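Local coordinates for uncharacterized protein (Bacteroides ovatus, PDB 4DQA) that is of unknown function but probably binds carbohydrate, joining an N-terminal DUF1735-type domain to a concanavalin A-like lectin/glucanase domain, at residues Y212-R222 with T237-G248. Residues are numbered along the deposited sequence; the frame is centred on the assembly and turned at random. Where two conformers were deposited one is given.
Sequences YRVTKPLLTNR and TGIYVNGEKWAG
A beta hairpin of the concanavalin A-like domain, its strands 236-241 and 244-250 joined by a type I' turn from Val241 to Glu244, is overlaid by the irregular segment 212-222. Asn242 and Gly243 readily adopt the left-handed conformations this turn needs. Tyr212 dips its ring toward the hairpin, and its OH donates a hydrogen bond of 2.7 Å to Thr237 OG1, which lies in the ring plane. A tyrosine suits this place because its ring is also apolar: CE2 meets Ile239 CD1 at 3.7 Å, while Gly248 C lies over one face. Next along, Val214 CG1 touches Trp246 CB (3.7 Å), Ile239 CG2 and Ala247 CB, suiting a compact branched side chain in a buried spot.

Trp246 and Ala247 both face Ile239, a classic beta bulge, and both direct their side chains to the overlying chain. The broad, flat indole takes Val241 CB on one face and Lys216 on the other. The lysine bends at chi3 (-76°) and chi4 (-84°), laying its chain across the rings; CE sits 3.5 Å from the centroid of the six-membered ring, a CH-pi contact, and NZ 3.9 Å from that of the five-membered ring, 5° off the normal, a cation-pi interaction. Leu218 CD2 reaches Trp246 CZ3 at 4.0 Å. A water accepts from Thr215 N and Lys216 NZ and donates to Trp246 O (2.7 Å); a second bridges Arg222 NE and Asn242 ND2, while Asn242 OD1 accepts from His225 N.

In the strand alongside, 223-231, Leu228 touches both Tyr212 and Thr237, and Thr229 O takes a hydrogen bond from Thr237 OG1. Tyr212 and Val214 pair with strand 203-208, so the contact joins the small sheet of 187-190, 203-208 and 212-213 to the large antiparallel sheet holding the hairpin.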
loop_
_atom_site.group_PDB
_atom_site.type_symbol
_atom_site.label_atom_id
_atom_site.label_comp_id
_atom_site.label_asym_id
_atom_site.label_seq_id
_atom_site.Cartn_x
_atom_site.Cartn_y
_atom_site.Cartn_z
ATOM N N TYR A 212 5.389 -3.612 -27.553
ATOM C CA TYR A 212 5.034 -5.005 -27.363
ATOM C C TYR A 212 3.758 -5.076 -26.557
ATOM O O TYR A 212 3.304 -4.072 -26.014
ATOM C CB TYR A 212 6.161 -5.800 -26.690
ATOM C CG TYR A 212 6.465 -5.439 -25.246
ATOM C CD1 TYR A 212 7.271 -4.352 -24.936
ATOM C CD2 TYR A 212 5.986 -6.217 -24.202
ATOM C CE1 TYR A 212 7.572 -4.032 -23.612
ATOM C CE2 TYR A 212 6.281 -5.905 -22.864
ATOM C CZ TYR A 212 7.066 -4.809 -22.583
ATOM O OH TYR A 212 7.376 -4.516 -21.262
ATOM N N ARG A 213 3.168 -6.257 -26.495
ATOM C CA ARG A 213 1.861 -6.430 -25.885
ATOM C C ARG A 213 1.711 -7.753 -25.160
ATOM O O ARG A 213 2.519 -8.683 -25.331
ATOM C CB ARG A 213 0.775 -6.305 -26.958
ATOM C CG ARG A 213 0.828 -7.402 -28.011
ATOM C CD ARG A 213 -0.400 -7.284 -28.903
ATOM N NE ARG A 213 -0.437 -8.165 -30.063
ATOM C CZ ARG A 213 -0.755 -9.454 -30.011
ATOM N NH1 ARG A 213 -0.991 -10.034 -28.822
ATOM N NH2 ARG A 213 -0.793 -10.171 -31.141
ATOM N N VAL A 214 0.685 -7.833 -24.324
ATOM C CA VAL A 214 0.356 -9.065 -23.629
ATOM C C VAL A 214 -0.386 -10.067 -24.528
ATOM O O VAL A 214 -0.603 -9.800 -25.715
ATOM C CB VAL A 214 -0.458 -8.790 -22.365
ATOM C CG1 VAL A 214 0.340 -7.856 -21.449
ATOM C CG2 VAL A 214 -1.826 -8.176 -22.715
ATOM N N THR A 215 -0.758 -11.215 -23.964
ATOM C CA THR A 215 -1.345 -12.289 -24.749
ATOM C C THR A 215 -2.712 -12.790 -24.227
ATOM O O THR A 215 -3.214 -13.808 -24.678
ATOM C CB THR A 215 -0.330 -13.455 -24.890
ATOM O OG1 THR A 215 0.081 -13.874 -23.603
ATOM C CG2 THR A 215 0.908 -12.997 -25.651
ATOM N N LYS A 216 -3.316 -12.029 -23.304
ATOM C CA LYS A 216 -4.639 -12.317 -22.759
ATOM C C LYS A 216 -5.388 -10.986 -22.624
ATOM O O LYS A 216 -4.748 -10.000 -22.351
ATOM C CB LYS A 216 -4.500 -12.926 -21.363
ATOM C CG LYS A 216 -3.647 -14.177 -21.305
ATOM C CD LYS A 216 -3.585 -14.715 -19.884
ATOM C CE LYS A 216 -2.659 -13.889 -19.017
ATOM N NZ LYS A 216 -1.229 -14.289 -19.149
ATOM N N PRO A 217 -6.737 -10.997 -22.770
ATOM C CA PRO A 217 -7.498 -9.749 -22.597
ATOM C C PRO A 217 -7.786 -9.390 -21.141
ATOM O O PRO A 217 -7.773 -10.256 -20.258
ATOM C CB PRO A 217 -8.810 -10.039 -23.330
ATOM C CG PRO A 217 -8.995 -11.537 -23.166
ATOM C CD PRO A 217 -7.609 -12.108 -23.219
ATOM N N LEU A 218 -8.041 -8.108 -20.904
ATOM C CA LEU A 218 -8.634 -7.656 -19.661
ATOM C C LEU A 218 -10.144 -7.648 -19.796
ATOM O O LEU A 218 -10.689 -7.409 -20.883
ATOM C CB LEU A 218 -8.178 -6.235 -19.303
ATOM C CG LEU A 218 -6.695 -6.042 -19.106
ATOM C CD1 LEU A 218 -6.429 -4.599 -18.726
ATOM C CD2 LEU A 218 -6.178 -6.990 -18.019
ATOM N N LEU A 219 -10.821 -7.937 -18.692
ATOM C CA LEU A 219 -12.261 -7.774 -18.578
ATOM C C LEU A 219 -12.634 -6.348 -18.198
ATOM O O LEU A 219 -11.823 -5.597 -17.655
ATOM C CB LEU A 219 -12.802 -8.713 -17.489
ATOM C CG LEU A 219 -12.773 -10.215 -17.738
ATOM C CD1 LEU A 219 -12.946 -10.939 -16.395
ATOM C CD2 LEU A 219 -13.867 -10.620 -18.658
ATOM N N THR A 220 -13.886 -6.000 -18.477
ATOM C CA THR A 220 -14.487 -4.788 -17.939
ATOM C C THR A 220 -14.996 -5.052 -16.518
ATOM O O THR A 220 -15.166 -6.203 -16.089
ATOM C CB THR A 220 -15.700 -4.310 -18.765
ATOM O OG1 THR A 220 -16.753 -5.295 -18.704
ATOM C CG2 THR A 220 -15.325 -4.058 -20.212
ATOM N N ASN A 221 -15.226 -3.962 -15.783
ATOM C CA ASN A 221 -15.875 -4.024 -14.477
ATOM C C ASN A 221 -15.102 -4.914 -13.507
ATOM O O ASN A 221 -15.696 -5.670 -12.733
ATOM C CB ASN A 221 -17.326 -4.517 -14.610
ATOM C CG ASN A 221 -18.138 -4.310 -13.334
ATOM O OD1 ASN A 221 -17.928 -3.349 -12.590
ATOM N ND2 ASN A 221 -19.063 -5.216 -13.077
ATOM N N ARG A 222 -13.771 -4.818 -13.575
ATOM C CA ARG A 222 -12.875 -5.584 -12.714
ATOM C C ARG A 222 -11.660 -4.711 -12.430
ATOM O O ARG A 222 -11.083 -4.118 -13.351
ATOM C CB ARG A 222 -12.459 -6.874 -13.424
ATOM C CG ARG A 222 -11.468 -7.675 -12.669
ATOM C CD ARG A 222 -11.402 -9.062 -13.172
ATOM N NE ARG A 222 -10.248 -9.724 -12.586
ATOM C CZ ARG A 222 -9.923 -10.985 -12.805
ATOM N NH1 ARG A 222 -10.691 -11.741 -13.587
ATOM N NH2 ARG A 222 -8.835 -11.481 -12.237
ATOM N N THR A 237 12.386 -5.015 -20.064
ATOM C CA THR A 237 11.119 -4.333 -19.811
ATOM C C THR A 237 10.039 -5.374 -19.605
ATOM O O THR A 237 10.080 -6.470 -20.175
ATOM C CB THR A 237 10.759 -3.334 -20.950
ATOM O OG1 THR A 237 9.415 -2.837 -20.789
ATOM C CG2 THR A 237 10.856 -3.987 -22.309
ATOM N N GLY A 238 9.076 -5.046 -18.743
ATOM C CA GLY A 238 7.976 -5.943 -18.472
ATOM C C GLY A 238 6.652 -5.214 -18.309
ATOM O O GLY A 238 6.614 -4.048 -17.888
ATOM N N ILE A 239 5.572 -5.909 -18.651
ATOM C CA ILE A 239 4.228 -5.475 -18.312
ATOM C C ILE A 239 3.691 -6.485 -17.310
ATOM O O ILE A 239 3.731 -7.701 -17.539
ATOM C CB ILE A 239 3.312 -5.474 -19.548
ATOM C CG1 ILE A 239 3.758 -4.396 -20.527
ATOM C CG2 ILE A 239 1.856 -5.242 -19.136
ATOM C CD1 ILE A 239 3.042 -4.413 -21.854
ATOM N N TYR A 240 3.191 -5.969 -16.187
ATOM C CA TYR A 240 2.742 -6.771 -15.077
ATOM C C TYR A 240 1.273 -6.500 -14.789
ATOM O O TYR A 240 0.834 -5.352 -14.806
ATOM C CB TYR A 240 3.558 -6.420 -13.813
ATOM C CG TYR A 240 5.037 -6.694 -13.907
ATOM C CD1 TYR A 240 5.887 -5.792 -14.517
ATOM C CD2 TYR A 240 5.579 -7.837 -13.357
ATOM C CE1 TYR A 240 7.243 -6.030 -14.611
ATOM C CE2 TYR A 240 6.945 -8.083 -13.447
ATOM C CZ TYR A 240 7.760 -7.161 -14.066
ATOM O OH TYR A 240 9.127 -7.376 -14.157
ATOM N N VAL A 241 0.518 -7.564 -14.536
ATOM C CA VAL A 241 -0.886 -7.462 -14.186
ATOM C C VAL A 241 -1.054 -8.215 -12.874
ATOM O O VAL A 241 -0.743 -9.393 -12.790
ATOM C CB VAL A 241 -1.777 -8.043 -15.259
ATOM C CG1 VAL A 241 -3.233 -7.982 -14.839
ATOM C CG2 VAL A 241 -1.578 -7.297 -16.578
ATOM N N ASN A 242 -1.549 -7.517 -11.860
ATOM C CA ASN A 242 -1.760 -8.089 -10.521
ATOM C C ASN A 242 -0.489 -8.727 -10.008
ATOM O O ASN A 242 -0.505 -9.788 -9.387
ATOM C CB ASN A 242 -2.910 -9.082 -10.526
ATOM C CG ASN A 242 -4.228 -8.425 -10.833
ATOM O OD1 ASN A 242 -4.354 -7.175 -10.759
ATOM N ND2 ASN A 242 -5.213 -9.219 -11.186
ATOM N N GLY A 243 0.612 -8.063 -10.303
ATOM C CA GLY A 243 1.921 -8.510 -9.832
ATOM C C GLY A 243 2.567 -9.636 -10.631
ATOM O O GLY A 243 3.695 -10.025 -10.322
ATOM N N GLU A 244 1.862 -10.173 -11.631
ATOM C CA GLU A 244 2.393 -11.236 -12.481
ATOM C C GLU A 244 2.901 -10.666 -13.805
ATOM O O GLU A 244 2.236 -9.857 -14.441
ATOM C CB GLU A 244 1.325 -12.291 -12.790
ATOM C CG GLU A 244 0.719 -13.016 -11.586
ATOM C CD GLU A 244 -0.375 -13.991 -12.001
ATOM O OE1 GLU A 244 -0.091 -14.907 -12.806
ATOM O OE2 GLU A 244 -1.528 -13.841 -11.536
ATOM N N LYS A 245 4.076 -11.105 -14.248
ATOM C CA LYS A 245 4.608 -10.611 -15.514
ATOM C C LYS A 245 3.835 -11.256 -16.653
ATOM O O LYS A 245 3.841 -12.481 -16.793
ATOM C CB LYS A 245 6.108 -10.919 -15.640
ATOM C CG LYS A 245 6.773 -10.280 -16.859
ATOM C CD LYS A 245 8.309 -10.364 -16.785
ATOM C CE LYS A 245 8.951 -9.705 -17.997
ATOM N NZ LYS A 245 10.442 -9.803 -17.994
ATOM N N TRP A 246 3.140 -10.437 -17.451
ATOM C CA TRP A 246 2.313 -10.928 -18.562
ATOM C C TRP A 246 3.014 -10.830 -19.903
ATOM O O TRP A 246 2.605 -11.459 -20.885
ATOM C CB TRP A 246 1.013 -10.132 -18.646
ATOM C CG TRP A 246 -0.093 -10.631 -17.763
ATOM C CD1 TRP A 246 0.038 -11.292 -16.593
ATOM C CD2 TRP A 246 -1.510 -10.492 -17.992
ATOM N NE1 TRP A 246 -1.196 -11.588 -16.066
ATOM C CE2 TRP A 246 -2.165 -11.124 -16.916
ATOM C CE3 TRP A 246 -2.285 -9.917 -19.012
ATOM C CZ2 TRP A 246 -3.552 -11.185 -16.811
ATOM C CZ3 TRP A 246 -3.671 -9.977 -18.902
ATOM C CH2 TRP A 246 -4.288 -10.615 -17.813
ATOM N N ALA A 247 4.051 -10.010 -19.963
ATOM C CA ALA A 247 4.819 -9.866 -21.185
ATOM C C ALA A 247 6.126 -9.176 -20.893
ATOM O O ALA A 247 6.270 -8.437 -19.911
ATOM C CB ALA A 247 4.047 -9.106 -22.215
ATOM N N GLY A 248 7.109 -9.435 -21.739
ATOM C CA GLY A 248 8.372 -8.763 -21.610
ATOM C C GLY A 248 9.040 -8.545 -22.943
ATOM O O GLY A 248 8.672 -9.155 -23.958
HETATM O O HOH W 1 0.075 -12.214 -21.333
HETATM O O HOH W 2 -8.147 -8.540 -11.236
#